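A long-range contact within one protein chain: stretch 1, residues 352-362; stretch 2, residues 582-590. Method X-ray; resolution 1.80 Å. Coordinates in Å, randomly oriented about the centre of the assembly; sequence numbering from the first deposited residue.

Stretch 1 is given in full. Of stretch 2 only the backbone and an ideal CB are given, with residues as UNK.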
# COMPACT_ATOMS: atom_id res chain seq x y z
N PRO A 352 9.56 -5.54 22.94
CA PRO A 352 9.01 -6.80 23.38
C PRO A 352 7.78 -7.23 22.57
O PRO A 352 7.03 -6.43 22.18
CB PRO A 352 8.60 -6.51 24.81
CG PRO A 352 9.46 -5.47 25.24
CD PRO A 352 9.72 -4.61 24.06
N LYS A 353 7.68 -8.53 22.36
CA LYS A 353 6.51 -9.19 21.80
C LYS A 353 5.88 -10.10 22.85
O LYS A 353 6.56 -10.76 23.52
CB LYS A 353 6.89 -9.98 20.58
CG LYS A 353 7.03 -9.12 19.35
CD LYS A 353 8.36 -9.10 18.78
CE LYS A 353 8.63 -7.87 17.82
NZ LYS A 353 8.63 -6.46 18.44
N ARG A 354 4.56 -10.12 22.96
CA ARG A 354 3.84 -10.93 23.93
C ARG A 354 2.73 -11.72 23.30
O ARG A 354 2.20 -11.30 22.30
CB ARG A 354 3.28 -10.07 25.03
CG ARG A 354 4.34 -9.37 25.82
CD ARG A 354 5.16 -10.35 26.58
NE ARG A 354 6.13 -9.73 27.46
CZ ARG A 354 7.40 -9.64 27.18
NH1 ARG A 354 7.84 -10.13 26.08
NH2 ARG A 354 8.22 -9.04 28.01
N LEU A 355 2.40 -12.86 23.85
CA LEU A 355 1.16 -13.53 23.54
C LEU A 355 0.13 -12.99 24.50
O LEU A 355 0.45 -12.71 25.60
CB LEU A 355 1.18 -15.01 23.81
CG LEU A 355 2.12 -16.02 23.28
CD1 LEU A 355 3.27 -16.07 24.14
CD2 LEU A 355 1.48 -17.31 23.26
N PHE A 356 -1.10 -12.86 24.07
CA PHE A 356 -2.16 -12.47 24.95
C PHE A 356 -3.27 -13.50 25.05
O PHE A 356 -4.19 -13.30 25.76
CB PHE A 356 -2.71 -11.11 24.59
CG PHE A 356 -1.79 -9.97 24.92
CD1 PHE A 356 -1.78 -9.40 26.17
CD2 PHE A 356 -1.02 -9.40 23.97
CE1 PHE A 356 -1.00 -8.36 26.43
CE2 PHE A 356 -0.23 -8.35 24.24
CZ PHE A 356 -0.22 -7.83 25.46
N GLY A 357 -3.17 -14.58 24.31
CA GLY A 357 -4.03 -15.69 24.46
C GLY A 357 -5.36 -15.53 23.77
O GLY A 357 -5.53 -14.66 22.99
N LYS A 358 -6.30 -16.40 24.09
CA LYS A 358 -7.57 -16.37 23.43
C LYS A 358 -8.52 -15.26 23.85
O LYS A 358 -8.71 -15.03 24.98
CB LYS A 358 -8.27 -17.69 23.56
CG LYS A 358 -9.71 -17.56 23.48
CD LYS A 358 -10.40 -18.82 23.09
CE LYS A 358 -9.50 -20.03 23.04
NZ LYS A 358 -10.32 -21.24 23.24
N VAL A 359 -9.14 -14.62 22.87
CA VAL A 359 -10.26 -13.70 23.07
C VAL A 359 -11.56 -14.25 22.48
O VAL A 359 -11.65 -14.51 21.30
CB VAL A 359 -10.03 -12.35 22.40
CG1 VAL A 359 -11.21 -11.49 22.47
CG2 VAL A 359 -8.87 -11.69 22.94
N LYS A 360 -12.56 -14.45 23.32
CA LYS A 360 -13.84 -14.97 22.87
C LYS A 360 -14.75 -13.90 22.31
O LYS A 360 -14.82 -12.82 22.83
CB LYS A 360 -14.56 -15.70 23.99
CG LYS A 360 -13.71 -16.69 24.68
CD LYS A 360 -14.49 -17.54 25.62
CE LYS A 360 -13.84 -17.59 26.95
NZ LYS A 360 -12.42 -17.67 26.70
N PHE A 361 -15.48 -14.24 21.28
CA PHE A 361 -16.37 -13.26 20.75
C PHE A 361 -17.74 -13.56 21.33
O PHE A 361 -18.34 -14.50 20.98
CB PHE A 361 -16.39 -13.29 19.23
CG PHE A 361 -15.11 -12.83 18.60
CD1 PHE A 361 -14.55 -11.64 18.91
CD2 PHE A 361 -14.49 -13.59 17.69
CE1 PHE A 361 -13.40 -11.27 18.35
CE2 PHE A 361 -13.36 -13.19 17.12
CZ PHE A 361 -12.82 -12.05 17.44
N THR A 362 -18.20 -12.71 22.24
CA THR A 362 -19.50 -12.91 22.89
C THR A 362 -20.61 -12.12 22.20
O THR A 362 -21.79 -12.43 22.36
CB THR A 362 -19.45 -12.50 24.38
OG1 THR A 362 -19.25 -11.08 24.48
CG2 THR A 362 -18.32 -13.22 25.09
N UNK A 582 -16.54 -18.29 13.76
CA UNK A 582 -15.97 -19.10 14.81
C UNK A 582 -16.08 -18.37 16.15
O UNK A 582 -16.61 -17.30 16.18
CB UNK A 582 -14.51 -19.44 14.49
N UNK A 583 -15.68 -19.00 17.23
CA UNK A 583 -15.96 -18.45 18.54
C UNK A 583 -14.95 -17.48 19.15
O UNK A 583 -15.24 -16.81 20.06
CB UNK A 583 -16.13 -19.62 19.51
N UNK A 584 -13.76 -17.48 18.59
CA UNK A 584 -12.63 -16.80 19.17
C UNK A 584 -11.47 -16.59 18.23
O UNK A 584 -11.40 -17.15 17.20
CB UNK A 584 -12.15 -17.58 20.39
N UNK A 585 -10.43 -15.75 18.63
CA UNK A 585 -9.13 -15.69 18.09
C UNK A 585 -8.06 -15.73 19.23
O UNK A 585 -8.37 -15.45 20.32
CB UNK A 585 -9.00 -14.43 17.23
N UNK A 586 -6.91 -15.87 18.76
CA UNK A 586 -5.83 -15.97 19.72
C UNK A 586 -4.70 -15.03 19.38
O UNK A 586 -4.41 -14.84 18.26
CB UNK A 586 -5.31 -17.41 19.79
N UNK A 587 -4.09 -14.42 20.38
CA UNK A 587 -3.05 -13.49 20.14
C UNK A 587 -1.73 -14.24 20.43
O UNK A 587 -1.61 -14.83 21.43
CB UNK A 587 -3.22 -12.23 20.99
N UNK A 588 -0.79 -14.18 19.52
CA UNK A 588 0.46 -14.91 19.63
C UNK A 588 1.68 -13.97 19.53
O UNK A 588 1.52 -12.83 19.22
CB UNK A 588 0.53 -15.98 18.54
N UNK A 589 2.88 -14.48 19.83
CA UNK A 589 4.06 -13.65 19.90
C UNK A 589 5.01 -13.74 18.72
O UNK A 589 6.02 -13.14 18.70
CB UNK A 589 4.83 -14.00 21.18
N UNK A 590 4.60 -14.48 17.72
CA UNK A 590 5.34 -14.51 16.50
C UNK A 590 4.44 -14.65 15.32
O UNK A 590 3.47 -15.29 15.43
CB UNK A 590 6.37 -15.64 16.52

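Residues 584-588 form a strand antiparallel to the strand of stretch 1, and backbone hydrogen bonds fix which side chains of the two meet.

At position 582 no atom of stretch 1 lies within 5.5 Å of the ideal CB, so stretch 1 sets little constraint; the residue is His 582, which makes no contact. The CB of position 583 points away from stretch 1, and the backbone does the work: its O accepts a hydrogen bond from Phe 361 N at 2.9 Å, nearly linear. The phi/psi of -89/-16 are open to most residues, and stretch 1 neither demands nor excludes a polar side chain; Gln 583 is one of many that would do.

Position 584 is crowded. Its ideal CB lies 3.2 Å from Val 359 O and 3.4 Å from Lys 358 CD, on the face that carries Lys 358 and Lys 360. A small residue, such as glycine, alanine or serine, suits this space. It is Ser 584, whose OG approaches Lys 358 CD at 3.4 Å, a contact with the aliphatic part of the lysine.

Position 585 pairs with Val 359 through two hydrogen bonds, Val 359 N to its O (2.8 Å) and its N to Val 359 O (3.2 Å). Its CB turns to the face of Val 359, 4.5 Å from Phe 361 CZ, so an apolar residue, valine, isoleucine or leucine, is expected. Val 585 places CG1 3.9 Å from Phe 361 CE2 and CG2 4.5 Å from Val 359 CB.

At position 586 the CB joins the lysine face, 4.2 Å from Gly 357 O. Threonine, valine or isoleucine suit the extended backbone, and other modest polar residues would also fit. The residue is Thr 586, whose CG2 lies 3.4 Å from Gly 357 C and 3.6 Å from the N of Lys 358, its pair.

Position 587 exchanges hydrogen bonds with Gly 357: its N donates to Gly 357 O (3.0 Å), and its O accepts from Gly 357 N (3.3 Å) and, weakly, from Phe 356 N (3.3 Å). With Val 359 further along the same face and Phe 356 CB close to its own CB, a large apolar or aromatic residue can reach across. Phe 587 does so, bringing CE2 to 3.5 Å from Val 359 CG2, while its CB lies 3.8 Å from Phe 356 CB.

Position 588 points away, and many residues would do; a beta-branched one fits the strand, as Val 588 does.

The CB of position 589 points toward stretch 1, 3.8 Å from Leu 355 N, and packs on the backbone there; a short or medium side chain is accommodated, with no clear preference for a charge. Asp 589 has its CB 3.6 Å from Arg 354 C and its CG 3.9 Å from Leu 355 CD1, but makes no hydrogen bond or salt bridge to stretch 1.

Position 590 points away without contact; it is Thr 590.

Stretch 2, residues 582-590: HQSVTFVDT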
# COMPACT_ATOMS: atom_id res chain seq x y z
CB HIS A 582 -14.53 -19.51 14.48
CG HIS A 582 -14.44 -20.28 13.21
ND1 HIS A 582 -14.15 -19.69 12.00
CD2 HIS A 582 -14.70 -21.57 12.94
CE1 HIS A 582 -14.21 -20.60 11.06
NE2 HIS A 582 -14.53 -21.74 11.61
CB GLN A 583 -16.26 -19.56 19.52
CG GLN A 583 -17.39 -20.45 19.19
CD GLN A 583 -18.74 -19.77 19.12
OE1 GLN A 583 -19.00 -18.79 19.79
NE2 GLN A 583 -19.61 -20.32 18.31
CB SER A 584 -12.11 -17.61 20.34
OG SER A 584 -11.49 -18.75 19.89
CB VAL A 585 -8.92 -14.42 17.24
CG1 VAL A 585 -9.84 -14.43 16.03
CG2 VAL A 585 -9.15 -13.17 18.09
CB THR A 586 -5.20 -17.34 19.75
OG1 THR A 586 -6.19 -18.30 19.56
CG2 THR A 586 -4.64 -17.56 21.09
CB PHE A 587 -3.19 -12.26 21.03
CG PHE A 587 -4.29 -11.34 20.61
CD1 PHE A 587 -4.04 -10.12 20.08
CD2 PHE A 587 -5.57 -11.73 20.75
CE1 PHE A 587 -5.05 -9.33 19.67
CE2 PHE A 587 -6.58 -10.93 20.36
CZ PHE A 587 -6.31 -9.73 19.83
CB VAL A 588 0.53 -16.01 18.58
CG1 VAL A 588 -0.60 -16.89 18.71
CG2 VAL A 588 0.52 -15.43 17.23
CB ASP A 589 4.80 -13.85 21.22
CG ASP A 589 5.63 -15.05 21.24
OD1 ASP A 589 5.46 -15.92 20.42
OD2 ASP A 589 6.47 -15.14 22.11
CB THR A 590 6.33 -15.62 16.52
OG1 THR A 590 7.30 -15.42 15.49
CG2 THR A 590 5.65 -16.86 16.30
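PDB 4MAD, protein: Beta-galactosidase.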